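PDB 3H6X: dUTPase from Streptococcus mutans, which probably hydrolyses dUTP to dUMP and diphosphate, as other members of the trimeric dUTPase family do. Local coordinates for residues 38-43 with 111-116; 77-82 with 102-107. One frame throughout, in Å; residues are numbered along the deposited sequence.

How the interactions relate
Interaction 1 lies toward the edge of the subunit, where residues 38-43 and 111-116 pair as a small two-stranded sheet, and no other chain touches it. Interaction 2, its centre about 12 Å from that of interaction 1, is buried: residues 77-82 and 102-107 pair within a three-stranded sheet. Backbone bonds carry the first; the second adds a water bridge and the packing of Val-77, Ile-79, Gln-102 and Lys-104 with selenomethionine, on a face that meets both other subunits. Along the chain, interaction 2 is nested within the loop that interaction 1 closes. The two meet at Asn-105, whose ND2 lies 2.9 Å from Ile-40 O and probably donates to it, tying strand 100-105 to the small sheet.

Interaction 1: residues 38-43 with 111-116; sequences TEISAG and VVLEAG
Glu-39 and Val-112 touch because each sends a carbon anti to its own carbonyl carbon: CG of Glu-39 (chi1 -80°) and CG2 of Val-112 stand beside their backbone nitrogens. The two side chains run side by side in the same direction, with Glu-39 CG 3.7 Å from Val-112 CG2. The rest of the glutamate continues extended on this more open face, so the valine meets the aliphatic base of the chain rather than its carboxylate. Beneath them the backbones are held by four bonds. Thr-38 N gives to Leu-113 O at 2.8 Å, and Leu-113 N returns a bond to Thr-38 O at 2.8 Å. Two residues on, Ile-40 N reaches Val-111 O at 2.8 Å, while Val-111 N reaches Ile-40 O at 2.9 Å. This is a short antiparallel two-stranded sheet of the jelly-roll subunit, with Thr-38/Leu-113 and Ile-40/Val-111 as hydrogen-bonded pairs around the non-hydrogen-bonded pair Glu-39/Val-112. On the other face Ile-40 and Leu-113 turn into the protein, and Ile-40 CD1 comes within 4.2 Å of Leu-113 CD1. Val-46 and Val-48 of strand 45-49 and Leu-76 close over this side. Thr-38 shares the face, and its OG1 is hydrogen-bonded back to Glu-36 O, just before the strand.

Interaction 2: residues 77-82 with 102-107; sequences VLINSV and QMKNMT
Val-77 and Lys-104 face each other as an antiparallel hydrogen-bonded pair, Lys-104 N to Val-77 O at 2.9 Å and Val-77 N to Lys-104 O at 3.1 Å. The third bond, Ile-79 N to Gln-102 O, is made from within the type I turn running from Leu-78 to Ser-81. Strand 76-78 is outermost in the subunit's three-stranded jelly-roll sheet 45-49/100-105/76-78. The tight side is that of Val-77, Ile-79, Gln-102 and Lys-104. With CG anti to the backbone N (chi1 -163°), the Gln-102 chain crosses Ile-79 obliquely, its CG 3.5 Å from Ile-79 CG2. Ile-79 CD1 lies 3.6 Å from Lys-104 CD. Met-106, a selenomethionine, crosses Val-77 at about a right angle, SE 3.6 Å from CG1. This face lies at the trimer interface, where Lys-104 packs on Met-106 of a second subunit. It is looser farther out: the lysine runs on extended, taking NZ clear of the 77-82 segment. The Leu-78/Met-103 contact is smaller: selenomethionine 103 sets SE 3.8 Å from Leu-78 CD1, backed by strand 60-66 and helix 69-74. One bound water takes the strand N-H of Gln-102, at 2.8 Å from its N, that the turn leaves without a carbonyl across the contact, and ties it to Asn-80 ND2. One water oxygen thus accepts from two N-H groups of buried residues.

Interaction 1: residues 38-43 with 111-116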
loop_
_atom_site.group_PDB
_atom_site.type_symbol
_atom_site.label_atom_id
_atom_site.label_comp_id
_atom_site.label_asym_id
_atom_site.label_seq_id
_atom_site.Cartn_x
_atom_site.Cartn_y
_atom_site.Cartn_z
ATOM N N THR B 38 17.932 8.399 14.426
ATOM C CA THR B 38 16.629 8.205 15.046
ATOM C C THR B 38 16.541 6.826 15.692
ATOM O O THR B 38 16.751 5.803 15.037
ATOM C CB THR B 38 15.490 8.354 14.000
ATOM O OG1 THR B 38 15.509 9.673 13.442
ATOM C CG2 THR B 38 14.135 8.115 14.634
ATOM N N GLU B 39 16.262 6.812 16.992
ATOM C CA GLU B 39 16.097 5.556 17.726
ATOM C C GLU B 39 14.625 5.162 17.815
ATOM O O GLU B 39 13.749 6.008 18.040
ATOM C CB GLU B 39 16.620 5.713 19.154
ATOM C CG GLU B 39 18.117 5.606 19.295
ATOM C CD GLU B 39 18.543 5.748 20.746
ATOM O OE1 GLU B 39 18.169 6.765 21.371
ATOM O OE2 GLU B 39 19.226 4.841 21.265
ATOM N N ILE B 40 14.359 3.868 17.667
ATOM C CA ILE B 40 13.003 3.361 17.821
ATOM C C ILE B 40 13.003 2.220 18.831
ATOM O O ILE B 40 13.561 1.149 18.569
ATOM C CB ILE B 40 12.407 2.874 16.482
ATOM C CG1 ILE B 40 12.588 3.962 15.406
ATOM C CG2 ILE B 40 10.947 2.544 16.666
ATOM C CD1 ILE B 40 12.020 3.600 14.055
ATOM N N SER B 41 12.401 2.472 19.990
ATOM C CA SER B 41 12.317 1.472 21.049
ATOM C C SER B 41 11.545 0.225 20.627
ATOM O O SER B 41 10.738 0.245 19.708
ATOM C CB SER B 41 11.674 2.072 22.307
ATOM O OG SER B 41 12.416 3.196 22.741
ATOM N N ALA B 42 11.796 -0.876 21.321
ATOM C CA ALA B 42 11.055 -2.107 21.084
ATOM C C ALA B 42 9.552 -1.875 21.082
ATOM O O ALA B 42 8.997 -1.315 22.037
ATOM C CB ALA B 42 11.428 -3.157 22.150
ATOM N N GLY B 43 8.898 -2.298 19.998
ATOM C CA GLY B 43 7.457 -2.165 19.876
ATOM C C GLY B 43 6.902 -0.765 19.642
ATOM O O GLY B 43 5.678 -0.598 19.517
ATOM N N VAL B 111 16.015 -0.292 17.797
ATOM C CA VAL B 111 16.635 -0.202 16.475
ATOM C C VAL B 111 17.032 1.249 16.238
ATOM O O VAL B 111 16.266 2.157 16.543
ATOM C CB VAL B 111 15.676 -0.680 15.359
ATOM C CG1 VAL B 111 16.285 -0.403 13.991
ATOM C CG2 VAL B 111 15.376 -2.173 15.520
ATOM N N VAL B 112 18.240 1.449 15.725
ATOM C CA VAL B 112 18.728 2.789 15.416
ATOM C C VAL B 112 18.856 2.969 13.917
ATOM O O VAL B 112 19.504 2.162 13.246
ATOM C CB VAL B 112 20.110 3.048 16.033
ATOM C CG1 VAL B 112 20.620 4.411 15.619
ATOM C CG2 VAL B 112 20.025 2.955 17.548
ATOM N N LEU B 113 18.211 4.013 13.402
ATOM C CA LEU B 113 18.381 4.416 12.016
ATOM C C LEU B 113 19.403 5.544 11.993
ATOM O O LEU B 113 19.199 6.568 12.652
ATOM C CB LEU B 113 17.048 4.905 11.449
ATOM C CG LEU B 113 16.017 3.805 11.177
ATOM C CD1 LEU B 113 14.640 4.391 10.826
ATOM C CD2 LEU B 113 16.495 2.908 10.046
ATOM N N GLU B 114 20.510 5.338 11.283
ATOM C CA GLU B 114 21.529 6.377 11.125
ATOM C C GLU B 114 21.118 7.391 10.060
ATOM O O GLU B 114 20.396 7.054 9.112
ATOM C CB GLU B 114 22.863 5.751 10.735
ATOM C CG GLU B 114 23.340 4.658 11.689
ATOM C CD GLU B 114 23.647 5.186 13.087
ATOM O OE1 GLU B 114 23.846 6.413 13.257
ATOM O OE2 GLU B 114 23.695 4.365 14.029
ATOM N N ALA B 115 21.564 8.636 10.220
ATOM C CA ALA B 115 21.361 9.652 9.187
ATOM C C ALA B 115 21.887 9.128 7.863
ATOM O O ALA B 115 22.982 8.549 7.812
ATOM C CB ALA B 115 22.086 10.945 9.547
ATOM N N GLY B 116 21.108 9.320 6.803
ATOM C CA GLY B 116 21.503 8.906 5.465
ATOM C C GLY B 116 21.020 7.530 5.034
ATOM O O GLY B 116 21.088 7.197 3.848
#

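Interaction 2: residues 77-82 with 102-107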
loop_
_atom_site.group_PDB
_atom_site.type_symbol
_atom_site.label_atom_id
_atom_site.label_comp_id
_atom_site.label_asym_id
_atom_site.label_seq_id
_atom_site.Cartn_x
_atom_site.Cartn_y
_atom_site.Cartn_z
ATOM N N VAL B 77 8.606 -1.737 10.070
ATOM C CA VAL B 77 7.569 -1.611 9.043
ATOM C C VAL B 77 6.984 -0.206 9.022
ATOM O O VAL B 77 6.931 0.470 10.042
ATOM C CB VAL B 77 6.412 -2.624 9.233
ATOM C CG1 VAL B 77 6.916 -4.066 9.065
ATOM C CG2 VAL B 77 5.725 -2.428 10.580
ATOM N N LEU B 78 6.538 0.219 7.840
ATOM C CA LEU B 78 5.778 1.461 7.698
ATOM C C LEU B 78 4.364 1.164 8.220
ATOM O O LEU B 78 3.598 0.447 7.564
ATOM C CB LEU B 78 5.755 1.861 6.220
ATOM C CG LEU B 78 5.096 3.207 5.902
ATOM C CD1 LEU B 78 5.855 4.350 6.543
ATOM C CD2 LEU B 78 5.045 3.425 4.412
ATOM N N ILE B 79 4.040 1.685 9.405
ATOM C CA ILE B 79 2.912 1.166 10.167
ATOM C C ILE B 79 1.556 1.525 9.567
ATOM O O ILE B 79 0.583 0.792 9.777
ATOM C CB ILE B 79 3.006 1.540 11.666
ATOM C CG1 ILE B 79 2.081 0.649 12.525
ATOM C CG2 ILE B 79 2.731 3.038 11.854
ATOM C CD1 ILE B 79 2.335 -0.860 12.412
ATOM N N ASN B 80 1.484 2.641 8.830
ATOM C CA ASN B 80 0.271 2.995 8.088
ATOM C C ASN B 80 0.266 2.467 6.636
ATOM O O ASN B 80 -0.605 2.842 5.837
ATOM C CB ASN B 80 -0.014 4.513 8.145
ATOM C CG ASN B 80 1.107 5.374 7.538
ATOM O OD1 ASN B 80 0.836 6.399 6.898
ATOM N ND2 ASN B 80 2.341 4.988 7.750
ATOM N N SER B 81 1.236 1.590 6.335
ATOM C CA SER B 81 1.334 0.816 5.094
ATOM C C SER B 81 1.784 1.592 3.865
ATOM O O SER B 81 2.695 1.159 3.155
ATOM C CB SER B 81 0.037 0.064 4.791
ATOM O OG SER B 81 -0.264 -0.850 5.831
ATOM N N VAL B 82 1.107 2.706 3.620
ATOM C CA VAL B 82 1.422 3.596 2.515
ATOM C C VAL B 82 1.238 5.017 2.991
ATOM O O VAL B 82 0.186 5.372 3.537
ATOM C CB VAL B 82 0.461 3.401 1.340
ATOM C CG1 VAL B 82 0.833 4.355 0.206
ATOM C CG2 VAL B 82 0.505 1.946 0.844
ATOM N N GLN B 102 6.303 6.933 9.230
ATOM C CA GLN B 102 5.832 6.396 10.509
ATOM C C GLN B 102 6.227 4.922 10.641
ATOM O O GLN B 102 5.562 4.044 10.085
ATOM C CB GLN B 102 4.311 6.558 10.582
ATOM C CG GLN B 102 3.721 6.440 11.985
ATOM C CD GLN B 102 2.206 6.565 11.986
ATOM O OE1 GLN B 102 1.619 7.281 11.169
ATOM N NE2 GLN B 102 1.562 5.849 12.904
HETATM N N MSE B 103 7.320 4.666 11.358
HETATM C CA MSE B 103 7.921 3.325 11.386
HETATM C C MSE B 103 7.680 2.669 12.745
HETATM O O MSE B 103 7.805 3.326 13.788
HETATM C CB MSE B 103 9.419 3.408 11.139
HETATM C CG MSE B 103 9.818 4.194 9.908
HETATM SE SE MSE B 103 9.138 3.349 8.287
HETATM C CE MSE B 103 10.022 1.616 8.453
ATOM N N LYS B 104 7.328 1.386 12.720
ATOM C CA LYS B 104 7.169 0.607 13.945
ATOM C C LYS B 104 8.276 -0.430 14.054
ATOM O O LYS B 104 8.606 -1.110 13.088
ATOM C CB LYS B 104 5.808 -0.100 13.991
ATOM C CG LYS B 104 5.646 -0.927 15.276
ATOM C CD LYS B 104 4.228 -1.436 15.463
ATOM C CE LYS B 104 4.164 -2.390 16.649
ATOM N NZ LYS B 104 2.751 -2.809 16.922
ATOM N N ASN B 105 8.850 -0.552 15.250
ATOM C CA ASN B 105 9.850 -1.574 15.521
ATOM C C ASN B 105 9.140 -2.825 16.043
ATOM O O ASN B 105 8.617 -2.826 17.162
ATOM C CB ASN B 105 10.827 -1.028 16.560
ATOM C CG ASN B 105 11.892 -2.033 16.978
ATOM O OD1 ASN B 105 11.915 -3.179 16.523
ATOM N ND2 ASN B 105 12.800 -1.592 17.842
HETATM N N MSE B 106 9.119 -3.875 15.220
HETATM C CA MSE B 106 8.463 -5.127 15.559
HETATM C C MSE B 106 9.271 -6.017 16.496
HETATM O O MSE B 106 8.740 -7.011 16.994
HETATM C CB MSE B 106 8.183 -5.938 14.299
HETATM C CG MSE B 106 7.313 -5.247 13.305
HETATM SE SE MSE B 106 7.003 -6.458 11.769
HETATM C CE MSE B 106 8.822 -6.655 11.117
ATOM N N THR B 107 10.530 -5.672 16.719
ATOM C CA THR B 107 11.434 -6.518 17.505
ATOM C C THR B 107 11.450 -6.163 18.990
ATOM O O THR B 107 10.800 -5.221 19.424
ATOM C CB THR B 107 12.879 -6.446 16.982
ATOM O OG1 THR B 107 13.513 -5.248 17.442
ATOM C CG2 THR B 107 12.907 -6.481 15.453
HETATM O O HOH W 1 4.119 7.215 7.428
#